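Local coordinates for protein putative transcription regulator (PDB 3K69) that is a putative transcriptional regulator of the iron-dependent (Rrf2-type) winged-helix family and probably binds DNA as a dimer, at residues 17-22 with 142-147; 29-34 with 66-71; 72-77 with 138-143; 81-86 with 130-135. One frame throughout, in Å; residues are numbered along the deposited sequence.

Interaction 1 (17-22 with 142-147); sequences SILYLD and DLQADL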
loop_
_atom_site.group_PDB
_atom_site.type_symbol
_atom_site.label_atom_id
_atom_site.label_comp_id
_atom_site.label_asym_id
_atom_site.label_seq_id
_atom_site.Cartn_x
_atom_site.Cartn_y
_atom_site.Cartn_z
ATOM N N SER A 17 12.447 -6.150 16.319
ATOM C CA SER A 17 13.042 -7.321 16.948
ATOM C C SER A 17 14.510 -7.508 16.542
ATOM O O SER A 17 15.382 -7.759 17.396
ATOM C CB SER A 17 12.211 -8.586 16.639
ATOM O OG SER A 17 10.918 -8.510 17.227
ATOM N N ILE A 18 14.795 -7.389 15.245
ATOM C CA ILE A 18 16.185 -7.424 14.770
ATOM C C ILE A 18 17.038 -6.339 15.430
ATOM O O ILE A 18 18.159 -6.605 15.851
ATOM C CB ILE A 18 16.286 -7.343 13.235
ATOM C CG1 ILE A 18 15.567 -8.564 12.623
ATOM C CG2 ILE A 18 17.770 -7.305 12.815
ATOM C CD1 ILE A 18 15.234 -8.450 11.118
ATOM N N LEU A 19 16.528 -5.119 15.515
ATOM C CA LEU A 19 17.296 -4.060 16.169
ATOM C C LEU A 19 17.544 -4.377 17.654
ATOM O O LEU A 19 18.634 -4.157 18.173
ATOM C CB LEU A 19 16.633 -2.704 16.004
ATOM C CG LEU A 19 16.569 -2.129 14.590
ATOM C CD1 LEU A 19 15.500 -1.052 14.591
ATOM C CD2 LEU A 19 17.897 -1.621 14.144
ATOM N N TYR A 20 16.553 -4.942 18.318
ATOM C CA TYR A 20 16.680 -5.261 19.724
ATOM C C TYR A 20 17.743 -6.337 19.920
ATOM O O TYR A 20 18.653 -6.192 20.771
ATOM C CB TYR A 20 15.356 -5.713 20.322
ATOM C CG TYR A 20 15.427 -5.885 21.821
ATOM C CD1 TYR A 20 15.157 -4.804 22.670
ATOM C CD2 TYR A 20 15.800 -7.106 22.399
ATOM C CE1 TYR A 20 15.221 -4.931 24.067
ATOM C CE2 TYR A 20 15.880 -7.243 23.816
ATOM C CZ TYR A 20 15.568 -6.154 24.634
ATOM O OH TYR A 20 15.648 -6.245 26.015
ATOM N N LEU A 21 17.655 -7.388 19.104
ATOM C CA LEU A 21 18.638 -8.471 19.159
ATOM C C LEU A 21 20.081 -8.002 18.810
ATOM O O LEU A 21 21.041 -8.481 19.397
ATOM C CB LEU A 21 18.185 -9.653 18.306
ATOM C CG LEU A 21 16.890 -10.340 18.798
ATOM C CD1 LEU A 21 16.356 -11.338 17.820
ATOM C CD2 LEU A 21 17.014 -10.957 20.200
ATOM N N ASP A 22 20.206 -7.055 17.887
ATOM C CA ASP A 22 21.492 -6.448 17.532
ATOM C C ASP A 22 22.093 -5.729 18.756
ATOM O O ASP A 22 23.295 -5.640 18.845
ATOM C CB ASP A 22 21.303 -5.443 16.374
ATOM C CG ASP A 22 22.579 -4.711 15.997
ATOM O OD1 ASP A 22 23.458 -5.353 15.380
ATOM O OD2 ASP A 22 22.692 -3.502 16.297
ATOM N N ASP A 142 21.193 0.531 6.749
ATOM C CA ASP A 142 20.623 1.847 6.387
ATOM C C ASP A 142 19.539 2.235 7.382
ATOM O O ASP A 142 19.426 3.387 7.762
ATOM C CB ASP A 142 20.030 1.817 4.978
ATOM C CG ASP A 142 21.073 1.521 3.904
ATOM O OD1 ASP A 142 22.065 2.252 3.852
ATOM O OD2 ASP A 142 20.911 0.564 3.113
ATOM N N LEU A 143 18.718 1.270 7.807
ATOM C CA LEU A 143 17.625 1.589 8.709
ATOM C C LEU A 143 18.177 1.972 10.067
ATOM O O LEU A 143 17.744 2.941 10.660
ATOM C CB LEU A 143 16.588 0.462 8.807
ATOM C CG LEU A 143 15.256 0.780 9.532
ATOM C CD1 LEU A 143 14.118 -0.056 8.951
ATOM C CD2 LEU A 143 15.353 0.589 11.051
ATOM N N GLN A 144 19.146 1.226 10.542
ATOM C CA GLN A 144 19.847 1.585 11.771
ATOM C C GLN A 144 20.549 2.931 11.706
ATOM O O GLN A 144 20.527 3.690 12.692
ATOM C CB GLN A 144 20.835 0.509 12.141
ATOM C CG GLN A 144 21.534 0.805 13.466
ATOM C CD GLN A 144 22.254 -0.413 13.959
ATOM O OE1 GLN A 144 23.220 -0.815 13.349
ATOM N NE2 GLN A 144 21.768 -1.024 15.028
ATOM N N ALA A 145 21.166 3.240 10.559
ATOM C CA ALA A 145 21.696 4.595 10.290
ATOM C C ALA A 145 20.679 5.731 10.483
ATOM O O ALA A 145 20.996 6.751 11.090
ATOM C CB ALA A 145 22.330 4.667 8.878
ATOM N N ASP A 146 19.474 5.559 9.945
ATOM C CA ASP A 146 18.388 6.521 10.089
ATOM C C ASP A 146 17.877 6.668 11.550
ATOM O O ASP A 146 17.580 7.758 12.015
ATOM C CB ASP A 146 17.184 6.145 9.209
ATOM C CG ASP A 146 16.182 7.275 9.131
ATOM O OD1 ASP A 146 16.402 8.212 8.322
ATOM O OD2 ASP A 146 15.229 7.264 9.928
ATOM N N LEU A 147 17.750 5.541 12.232
ATOM C CA LEU A 147 17.386 5.492 13.652
ATOM C C LEU A 147 18.352 6.301 14.497
ATOM O O LEU A 147 17.936 6.915 15.473
ATOM C CB LEU A 147 17.465 4.056 14.114
ATOM C CG LEU A 147 16.653 3.572 15.294
ATOM C CD1 LEU A 147 15.172 3.324 14.906
ATOM C CD2 LEU A 147 17.353 2.296 15.794
#
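The first helix of the winged-helix fold, 9-22, meets helix 140-148 where Leu19 and Asp22 face Leu143, Gln144 and Leu147. The two short segments cross at -79° with their axes 11.6 Å apart at closest approach, so it is the side chains that bridge the gap. The two methyls of Leu19 go different ways. CD1 reaches the leucines, 3.9 Å from Leu143 CD2, and 4.0 Å from Leu147 CD2; Leu147 comes at it tip to tip, whereas Leu143 runs across it at about a right angle. CD2 lies beside the Gln144 chain, 4.0 Å from Gln144 NE2, the two side chains sliding past each other in opposite directions. The contact ties helix 140-148, late in the chain, to the first helix of the fold, and the second subunit joins in: Leu19 packs on Ile116 of that subunit, Leu143 and Leu147 on its Thr119. The polar side of the contact is a single hydrogen bond. Gln144 has CG anti to its backbone N (chi1 -177°) and an extended chain beyond, which carries the amide out to meet Asp22 tip to tip. NE2 of Gln144 donates to OD2 of Asp22 at 2.9 Å and nearly straight, 167° at the hydrogen. The acceptor lies in the amide plane, but the donor stands above the plane of the carboxylate. An alanine in place of Gln144 would probably leave Asp22 OD2 without this donor and Leu19 CD2 without the amide beside it. Asp22 OD1, meanwhile, forms a salt bridge with Arg25.

Interaction 2 (29-34 with 66-71); sequences VASREL and GGYQLD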
loop_
_atom_site.group_PDB
_atom_site.type_symbol
_atom_site.label_atom_id
_atom_site.label_comp_id
_atom_site.label_asym_id
_atom_site.label_seq_id
_atom_site.Cartn_x
_atom_site.Cartn_y
_atom_site.Cartn_z
ATOM N N VAL A 29 17.446 -13.972 23.945
ATOM C CA VAL A 29 16.322 -13.144 24.328
ATOM C C VAL A 29 15.027 -13.900 24.046
ATOM O O VAL A 29 14.688 -14.176 22.888
ATOM C CB VAL A 29 16.350 -11.807 23.551
ATOM C CG1 VAL A 29 15.189 -10.905 23.982
ATOM C CG2 VAL A 29 17.735 -11.098 23.741
ATOM N N ALA A 30 14.296 -14.199 25.105
ATOM C CA ALA A 30 13.016 -14.881 24.974
ATOM C C ALA A 30 11.948 -13.938 24.426
ATOM O O ALA A 30 12.113 -12.712 24.464
ATOM C CB ALA A 30 12.610 -15.439 26.310
ATOM N N SER A 31 10.846 -14.512 23.928
ATOM C CA SER A 31 9.702 -13.762 23.407
ATOM C C SER A 31 9.181 -12.726 24.371
ATOM O O SER A 31 8.744 -11.663 23.967
ATOM C CB SER A 31 8.510 -14.722 23.081
ATOM O OG SER A 31 8.930 -15.769 22.223
ATOM N N ARG A 32 9.149 -13.085 25.647
ATOM C CA ARG A 32 8.608 -12.201 26.665
ATOM C C ARG A 32 9.394 -10.909 26.777
ATOM O O ARG A 32 8.791 -9.859 26.905
ATOM C CB ARG A 32 8.503 -12.922 28.012
ATOM C CG ARG A 32 7.166 -13.630 28.090
ATOM C CD ARG A 32 6.989 -14.563 29.272
ATOM N NE ARG A 32 5.748 -15.327 29.106
ATOM N N GLU A 33 10.716 -10.998 26.667
ATOM C CA GLU A 33 11.580 -9.834 26.716
ATOM C C GLU A 33 11.420 -8.949 25.480
ATOM O O GLU A 33 11.331 -7.730 25.582
ATOM C CB GLU A 33 13.042 -10.277 26.878
ATOM C CG GLU A 33 13.998 -9.108 26.960
ATOM C CD GLU A 33 15.449 -9.478 27.225
ATOM O OE1 GLU A 33 15.719 -10.562 27.778
ATOM O OE2 GLU A 33 16.322 -8.661 26.849
ATOM N N LEU A 34 11.403 -9.567 24.303
ATOM C CA LEU A 34 11.137 -8.845 23.065
ATOM C C LEU A 34 9.754 -8.180 23.102
ATOM O O LEU A 34 9.610 -7.004 22.700
ATOM C CB LEU A 34 11.258 -9.757 21.844
ATOM C CG LEU A 34 12.659 -10.144 21.360
ATOM C CD1 LEU A 34 12.619 -11.393 20.480
ATOM C CD2 LEU A 34 13.337 -8.990 20.586
ATOM N N GLY A 66 16.771 -20.364 27.097
ATOM C CA GLY A 66 16.795 -20.342 25.632
ATOM C C GLY A 66 16.309 -18.996 25.106
ATOM O O GLY A 66 16.042 -18.069 25.878
ATOM N N GLY A 67 16.152 -18.899 23.792
ATOM C CA GLY A 67 15.668 -17.680 23.195
ATOM C C GLY A 67 16.361 -17.396 21.892
ATOM O O GLY A 67 17.241 -18.149 21.477
ATOM N N TYR A 68 15.990 -16.263 21.318
ATOM C CA TYR A 68 16.501 -15.799 20.045
ATOM C C TYR A 68 17.787 -15.031 20.176
ATOM O O TYR A 68 18.047 -14.323 21.144
ATOM C CB TYR A 68 15.452 -14.945 19.344
ATOM C CG TYR A 68 14.188 -15.712 19.009
ATOM C CD1 TYR A 68 14.161 -16.586 17.930
ATOM C CD2 TYR A 68 13.026 -15.577 19.776
ATOM C CE1 TYR A 68 13.019 -17.301 17.608
ATOM C CE2 TYR A 68 11.856 -16.313 19.458
ATOM C CZ TYR A 68 11.872 -17.178 18.370
ATOM O OH TYR A 68 10.756 -17.939 18.042
ATOM N N GLN A 69 18.603 -15.165 19.154
ATOM C CA GLN A 69 19.881 -14.513 19.144
ATOM C C GLN A 69 20.217 -14.133 17.680
ATOM O O GLN A 69 19.812 -14.795 16.705
ATOM C CB GLN A 69 20.934 -15.403 19.817
ATOM C CG GLN A 69 22.286 -14.718 20.033
ATOM C CD GLN A 69 23.222 -15.542 20.934
ATOM O OE1 GLN A 69 23.232 -16.766 20.875
ATOM N NE2 GLN A 69 23.979 -14.860 21.782
ATOM N N LEU A 70 20.842 -12.987 17.537
ATOM C CA LEU A 70 21.278 -12.502 16.249
ATOM C C LEU A 70 22.779 -12.661 16.212
ATOM O O LEU A 70 23.472 -12.152 17.080
ATOM C CB LEU A 70 20.915 -11.023 16.088
ATOM C CG LEU A 70 21.197 -10.400 14.750
ATOM C CD1 LEU A 70 20.348 -11.020 13.634
ATOM C CD2 LEU A 70 21.062 -8.804 14.770
ATOM N N ASP A 71 23.275 -13.320 15.170
ATOM C CA ASP A 71 24.697 -13.421 14.939
ATOM C C ASP A 71 25.072 -13.104 13.499
ATOM O O ASP A 71 26.179 -13.413 13.085
ATOM C CB ASP A 71 25.265 -14.795 15.380
ATOM C CG ASP A 71 24.654 -15.985 14.626
ATOM O OD1 ASP A 71 24.036 -15.795 13.558
ATOM O OD2 ASP A 71 24.785 -17.137 15.101
#
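Gly66 and Gly67 bring the second strand of the wing up to Val29 and Ala30, just ahead of helix 31-38. The carbonyl O of Gly66 lies 4.3 Å from Ala30 N. At Gly67 the chain comes closer still, with its CA 3.7 Å from Val29 O; a side chain on Gly67 would run into the Val29-Ala30 peptide, and its phi of 142° suits a glycine. Tyr68 then pairs with Val29 in a single antiparallel hydrogen-bonded bridge: Val29 N donates to Tyr68 O at 2.9 Å, and Tyr68 N returns a bond to Val29 O of the same length. The Tyr68 ring turns its edge to Val29 O and to Ser31 OG, the latter 4.1 Å from CE2 of Tyr68, while Leu34 CD1 lies 4.3 Å from CD2 of Tyr68. Leu49 and His53 of helix 46-54 also touch this ring. Gln69 pairs by its backbone with Thr59, in the first strand of the wing. Both hydrogen bonds across the contact run between main-chain atoms, so the pairing itself asks little of the side chains beyond the close approach that Gly67, lacking one, permits.

Interaction 3 (72-77 with 138-143); sequences LALADM and FTMADL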
loop_
_atom_site.group_PDB
_atom_site.type_symbol
_atom_site.label_atom_id
_atom_site.label_comp_id
_atom_site.label_asym_id
_atom_site.label_seq_id
_atom_site.Cartn_x
_atom_site.Cartn_y
_atom_site.Cartn_z
ATOM N N LEU A 72 24.181 -12.465 12.753
ATOM C CA LEU A 72 24.476 -12.026 11.391
ATOM C C LEU A 72 24.473 -10.483 11.339
ATOM O O LEU A 72 24.064 -9.817 12.308
ATOM C CB LEU A 72 23.492 -12.649 10.397
ATOM C CG LEU A 72 23.498 -14.196 10.336
ATOM C CD1 LEU A 72 22.235 -14.666 9.625
ATOM C CD2 LEU A 72 24.736 -14.745 9.616
ATOM N N ALA A 73 24.958 -9.936 10.219
ATOM C CA ALA A 73 25.134 -8.498 10.049
ATOM C C ALA A 73 23.885 -7.880 9.466
ATOM O O ALA A 73 23.353 -8.389 8.466
ATOM C CB ALA A 73 26.313 -8.215 9.101
ATOM N N LEU A 74 23.459 -6.751 10.028
ATOM C CA LEU A 74 22.384 -5.918 9.464
ATOM C C LEU A 74 22.671 -5.502 8.017
ATOM O O LEU A 74 21.757 -5.389 7.213
ATOM C CB LEU A 74 22.182 -4.645 10.289
ATOM C CG LEU A 74 21.792 -4.700 11.780
ATOM C CD1 LEU A 74 21.049 -3.402 12.211
ATOM C CD2 LEU A 74 20.978 -5.904 12.156
ATOM N N ALA A 75 23.947 -5.296 7.678
ATOM C CA ALA A 75 24.314 -4.909 6.314
ATOM C C ALA A 75 23.952 -6.006 5.305
ATOM O O ALA A 75 23.728 -5.719 4.156
ATOM C CB ALA A 75 25.804 -4.494 6.212
ATOM N N ASP A 76 23.811 -7.245 5.761
ATOM C CA ASP A 76 23.473 -8.362 4.857
ATOM C C ASP A 76 21.988 -8.697 4.762
ATOM O O ASP A 76 21.611 -9.671 4.112
ATOM C CB ASP A 76 24.283 -9.607 5.260
ATOM C CG ASP A 76 25.798 -9.350 5.186
ATOM O OD1 ASP A 76 26.235 -8.812 4.159
ATOM O OD2 ASP A 76 26.540 -9.687 6.122
HETATM N N MSE A 77 21.159 -7.873 5.392
HETATM C CA MSE A 77 19.704 -8.005 5.384
HETATM C C MSE A 77 19.080 -6.910 4.548
HETATM O O MSE A 77 18.920 -5.776 5.009
HETATM C CB MSE A 77 19.169 -7.899 6.786
HETATM C CG MSE A 77 19.800 -8.897 7.693
HETATM SE SE MSE A 77 19.191 -8.691 9.538
HETATM C CE MSE A 77 20.347 -10.078 10.315
ATOM N N PHE A 138 17.689 -0.626 0.102
ATOM C CA PHE A 138 18.306 -0.442 1.418
ATOM C C PHE A 138 18.511 -1.738 2.144
ATOM O O PHE A 138 17.915 -2.769 1.796
ATOM C CB PHE A 138 17.440 0.442 2.329
ATOM C CG PHE A 138 17.116 1.774 1.728
ATOM C CD1 PHE A 138 18.107 2.714 1.533
ATOM C CD2 PHE A 138 15.843 2.055 1.301
ATOM C CE1 PHE A 138 17.814 3.947 0.933
ATOM C CE2 PHE A 138 15.560 3.258 0.689
ATOM C CZ PHE A 138 16.545 4.207 0.530
ATOM N N THR A 139 19.297 -1.641 3.217
ATOM C CA THR A 139 19.500 -2.735 4.152
ATOM C C THR A 139 19.091 -2.294 5.531
ATOM O O THR A 139 18.819 -1.133 5.770
ATOM C CB THR A 139 20.973 -3.226 4.240
ATOM O OG1 THR A 139 21.766 -2.252 4.921
ATOM C CG2 THR A 139 21.565 -3.546 2.866
HETATM N N MSE A 140 19.090 -3.259 6.444
HETATM C CA MSE A 140 18.881 -2.977 7.851
HETATM C C MSE A 140 19.954 -2.052 8.423
HETATM O O MSE A 140 19.671 -1.369 9.403
HETATM C CB MSE A 140 18.834 -4.290 8.672
HETATM C CG MSE A 140 17.497 -5.033 8.632
HETATM SE SE MSE A 140 15.993 -4.018 9.408
HETATM C CE MSE A 140 16.672 -3.872 11.304
ATOM N N ALA A 141 21.173 -2.036 7.843
ATOM C CA ALA A 141 22.206 -1.108 8.273
ATOM C C ALA A 141 21.810 0.329 7.915
ATOM O O ALA A 141 22.081 1.235 8.655
ATOM C CB ALA A 141 23.594 -1.475 7.636
ATOM N N ASP A 142 21.193 0.531 6.749
ATOM C CA ASP A 142 20.623 1.847 6.387
ATOM C C ASP A 142 19.539 2.235 7.382
ATOM O O ASP A 142 19.426 3.387 7.762
ATOM C CB ASP A 142 20.030 1.817 4.978
ATOM C CG ASP A 142 21.073 1.521 3.904
ATOM O OD1 ASP A 142 22.065 2.252 3.852
ATOM O OD2 ASP A 142 20.911 0.564 3.113
ATOM N N LEU A 143 18.718 1.270 7.807
ATOM C CA LEU A 143 17.625 1.589 8.709
ATOM C C LEU A 143 18.177 1.972 10.067
ATOM O O LEU A 143 17.744 2.941 10.660
ATOM C CB LEU A 143 16.588 0.462 8.807
ATOM C CG LEU A 143 15.256 0.780 9.532
ATOM C CD1 LEU A 143 14.118 -0.056 8.951
ATOM C CD2 LEU A 143 15.353 0.589 11.051
#
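The 3-10 turn 74-76 lies against the N-terminal end of helix 140-148, with Leu74 CA 4.8 Å from Met140 CA. Met77 O accepts from Met140 N at 2.9 Å, the donor nearly along the C=O axis, while Ala141 N gives only a weak bond to Leu74 O at 3.5 Å. Thr139 is the N-cap and forms a capping box with Asp142. Its OG1, held between the backbone N and the carbonyl carbon (chi1 72°), weakly accepts from Ala141 N at 3.0 Å and, more distantly, from Asp142 N. In return Asp142 OD2 takes the Thr139 N-H on its anti lone pair at 2.7 Å. The other branch of Thr139 touches the turn: CG2 rests 3.3 Å from Ala75 O. An alanine in place of Thr139 would probably take the side-chain cap from the Asp142 amide, leave Ala141 N with only its weak bond to Leu74 O among the contacts described here, and open a gap against the Ala75 carbonyl. Beside the cap the packing is apolar. Leu74 CB sits 3.7 Å from Met140 CB, and Ala75 meets Ala141 methyl to methyl. Met77 and Met140, both present as selenomethionine, cross obliquely, Met77 CB lying 3.8 Å from Met140 CG; Met77 runs out extended toward Ile18 and Leu70, while Met140 is bent, its CE reaching Leu19. Around this seam, Leu74 also packs on Ile18 of helix 9-22, and Met140 touches Leu79 and Leu82 of helix 79-86.

Interaction 4 (81-86 with 130-135); sequences DLYDLT and QYRAYY. With DMS (dimethyl sulfoxide), chain C.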
loop_
_atom_site.group_PDB
_atom_site.type_symbol
_atom_site.label_atom_id
_atom_site.label_comp_id
_atom_site.label_asym_id
_atom_site.label_seq_id
_atom_site.Cartn_x
_atom_site.Cartn_y
_atom_site.Cartn_z
ATOM N N ASP A 81 13.811 -7.541 0.867
ATOM C CA ASP A 81 13.681 -8.944 1.221
ATOM C C ASP A 81 12.894 -9.089 2.523
ATOM O O ASP A 81 11.966 -9.854 2.588
ATOM C CB ASP A 81 15.055 -9.611 1.376
ATOM C CG ASP A 81 15.770 -9.806 0.055
ATOM O OD1 ASP A 81 15.095 -9.706 -0.991
ATOM O OD2 ASP A 81 16.998 -10.067 0.071
ATOM N N LEU A 82 13.242 -8.331 3.539
ATOM C CA LEU A 82 12.506 -8.398 4.812
ATOM C C LEU A 82 11.023 -8.010 4.668
ATOM O O LEU A 82 10.128 -8.717 5.176
ATOM C CB LEU A 82 13.203 -7.516 5.860
ATOM C CG LEU A 82 12.613 -7.598 7.269
ATOM C CD1 LEU A 82 12.655 -9.055 7.768
ATOM C CD2 LEU A 82 13.362 -6.578 8.239
ATOM N N TYR A 83 10.771 -6.905 3.951
ATOM C CA TYR A 83 9.405 -6.404 3.693
ATOM C C TYR A 83 8.577 -7.492 2.972
ATOM O O TYR A 83 7.447 -7.772 3.353
ATOM C CB TYR A 83 9.417 -5.080 2.866
ATOM C CG TYR A 83 8.047 -4.447 2.789
ATOM C CD1 TYR A 83 7.111 -4.865 1.829
ATOM C CD2 TYR A 83 7.654 -3.493 3.722
ATOM C CE1 TYR A 83 5.827 -4.342 1.807
ATOM C CE2 TYR A 83 6.343 -2.943 3.705
ATOM C CZ TYR A 83 5.437 -3.387 2.750
ATOM O OH TYR A 83 4.149 -2.867 2.700
ATOM N N ASP A 84 9.168 -8.082 1.933
ATOM C CA ASP A 84 8.491 -9.061 1.122
ATOM C C ASP A 84 8.177 -10.314 1.933
ATOM O O ASP A 84 7.102 -10.915 1.763
ATOM C CB ASP A 84 9.283 -9.403 -0.148
ATOM C CG ASP A 84 9.458 -8.215 -1.107
ATOM O OD1 ASP A 84 8.742 -7.168 -1.029
ATOM O OD2 ASP A 84 10.375 -8.337 -1.949
ATOM N N LEU A 85 9.081 -10.691 2.843
ATOM C CA LEU A 85 8.832 -11.829 3.724
ATOM C C LEU A 85 7.716 -11.557 4.723
ATOM O O LEU A 85 6.827 -12.373 4.898
ATOM C CB LEU A 85 10.123 -12.265 4.441
ATOM C CG LEU A 85 10.080 -13.464 5.409
ATOM C CD1 LEU A 85 9.686 -14.784 4.691
ATOM C CD2 LEU A 85 11.440 -13.547 6.143
ATOM N N THR A 86 7.748 -10.418 5.376
ATOM C CA THR A 86 6.804 -10.127 6.436
ATOM C C THR A 86 5.449 -9.663 5.915
ATOM O O THR A 86 4.459 -9.821 6.601
ATOM C CB THR A 86 7.388 -9.092 7.429
ATOM O OG1 THR A 86 7.649 -7.862 6.761
ATOM C CG2 THR A 86 8.689 -9.624 8.072
ATOM N N GLN A 130 6.577 -1.267 -7.946
ATOM C CA GLN A 130 7.294 0.009 -7.810
ATOM C C GLN A 130 7.439 0.378 -6.320
ATOM O O GLN A 130 8.498 0.814 -5.876
ATOM C CB GLN A 130 6.603 1.100 -8.626
ATOM C CG GLN A 130 7.166 2.510 -8.380
ATOM C CD GLN A 130 7.042 3.449 -9.577
ATOM O OE1 GLN A 130 7.199 3.013 -10.729
ATOM N NE2 GLN A 130 6.778 4.761 -9.309
ATOM N N TYR A 131 6.408 0.108 -5.539
ATOM C CA TYR A 131 6.454 0.302 -4.087
ATOM C C TYR A 131 7.521 -0.553 -3.446
ATOM O O TYR A 131 8.354 -0.061 -2.654
ATOM C CB TYR A 131 5.077 0.012 -3.466
ATOM C CG TYR A 131 4.996 0.147 -1.966
ATOM C CD1 TYR A 131 5.074 1.372 -1.377
ATOM C CD2 TYR A 131 4.801 -0.964 -1.144
ATOM C CE1 TYR A 131 4.987 1.519 0.006
ATOM C CE2 TYR A 131 4.735 -0.837 0.218
ATOM C CZ TYR A 131 4.840 0.413 0.798
ATOM O OH TYR A 131 4.789 0.605 2.158
ATOM N N ARG A 132 7.505 -1.844 -3.776
ATOM C CA ARG A 132 8.401 -2.801 -3.149
ATOM C C ARG A 132 9.846 -2.569 -3.572
ATOM O O ARG A 132 10.742 -2.713 -2.739
ATOM C CB ARG A 132 7.929 -4.227 -3.404
ATOM C CG ARG A 132 6.683 -4.590 -2.628
ATOM C CD ARG A 132 6.100 -5.944 -3.024
ATOM N NE ARG A 132 4.873 -6.151 -2.252
ATOM C CZ ARG A 132 4.809 -6.773 -1.077
ATOM N NH1 ARG A 132 5.890 -7.314 -0.520
ATOM N NH2 ARG A 132 3.636 -6.867 -0.466
ATOM N N ALA A 133 10.055 -2.118 -4.815
ATOM C CA ALA A 133 11.392 -1.697 -5.329
ATOM C C ALA A 133 12.049 -0.664 -4.415
ATOM O O ALA A 133 13.269 -0.650 -4.256
ATOM C CB ALA A 133 11.302 -1.130 -6.817
ATOM N N TYR A 134 11.248 0.209 -3.818
ATOM C CA TYR A 134 11.796 1.229 -2.918
ATOM C C TYR A 134 12.632 0.593 -1.777
ATOM O O TYR A 134 13.790 0.982 -1.547
ATOM C CB TYR A 134 10.698 2.141 -2.340
ATOM C CG TYR A 134 11.227 3.037 -1.251
ATOM C CD1 TYR A 134 12.008 4.156 -1.572
ATOM C CD2 TYR A 134 11.060 2.710 0.080
ATOM C CE1 TYR A 134 12.546 4.933 -0.600
ATOM C CE2 TYR A 134 11.574 3.514 1.063
ATOM C CZ TYR A 134 12.324 4.624 0.711
ATOM O OH TYR A 134 12.872 5.413 1.685
ATOM N N TYR A 135 12.054 -0.386 -1.090
ATOM C CA TYR A 135 12.717 -1.019 0.046
ATOM C C TYR A 135 13.938 -1.826 -0.370
ATOM O O TYR A 135 14.915 -1.858 0.364
ATOM C CB TYR A 135 11.751 -1.893 0.816
ATOM C CG TYR A 135 10.557 -1.174 1.415
ATOM C CD1 TYR A 135 10.650 -0.572 2.660
ATOM C CD2 TYR A 135 9.332 -1.168 0.785
ATOM C CE1 TYR A 135 9.586 0.019 3.223
ATOM C CE2 TYR A 135 8.249 -0.544 1.349
ATOM C CZ TYR A 135 8.386 0.053 2.569
ATOM O OH TYR A 135 7.339 0.659 3.192
HETATM S S DMS C . 3.751 -0.553 5.485
HETATM O O DMS C . 2.920 -1.422 4.160
HETATM C C1 DMS C . 3.086 1.097 5.770
HETATM C C2 DMS C . 3.266 -1.326 7.065
HETATM O O HOH W 1 9.965 -4.822 -0.638
#
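Helix segments 81-86 and 130-135 run at 129° to each other, 9.3 Å apart at closest approach, with Tyr83 facing Tyr135 and Asp84 facing Arg132. Tyr83 has CG anti to its backbone N, which directs the ring at the other helix. There it makes an offset stack with Tyr135, centroids 4.4 Å apart and planes 13° from parallel; Tyr134 CD2 covers the other face of Tyr135. Tyr131 turns its edge toward the Tyr83 face, the planes at 79°, and its CE2 comes within 3.3 Å of Tyr83 OH. Tyr135 OH donates to Tyr131 OH at 2.8 Å within this aromatic cluster. Helix 111-136 is the long helix that, as in Rrf2-type dimers, lies against its partner: Tyr131 packs on Ala127, and Tyr135 on Phe124, of the second subunit. Tyr83 OH points at the O of a dimethyl sulfoxide, probably from the crystallisation liquor, in a doubtfully short hydrogen bond. On the polar side, Arg132 NH1 makes a salt bridge to Asp84 OD1 at 2.9 Å, meeting the oxygen on its anti side, somewhat out of the carboxylate plane. Tyr83 CE1 stands over one face of this guanidinium. Arg132 NE makes a salt bridge with Asp128 and NH2 a hydrogen bond to Ile87 O; Asp84 OD2 is hydrogen-bonded to His136, and a water lies 2.7 Å from Asp84 OD1 and 3.1 Å from Arg132 O.

How the interactions relate
From the N terminus, helix 9-22 opens interaction 1, the widest loop, which closes only on helix 140-148. Interaction 2 nests inside it, joining the start of helix 31-38 to the wing, and closes before interaction 3 begins in the loop after the wing. Tyr20 and Leu21 of interaction 1 pack on Leu34 and Val29 of interaction 2. Interaction 4, between helix 79-86 and the long helix 111-136, nests in turn inside interaction 3. Interactions 1 and 3 both close on helix 140-148, sharing Asp142 and Leu143. Leu82 links interaction 4 to both by packing on Ile18 and Met140, and Leu70 against Met77 links interaction 2 to interaction 3. Interactions 2 and 4 do not touch.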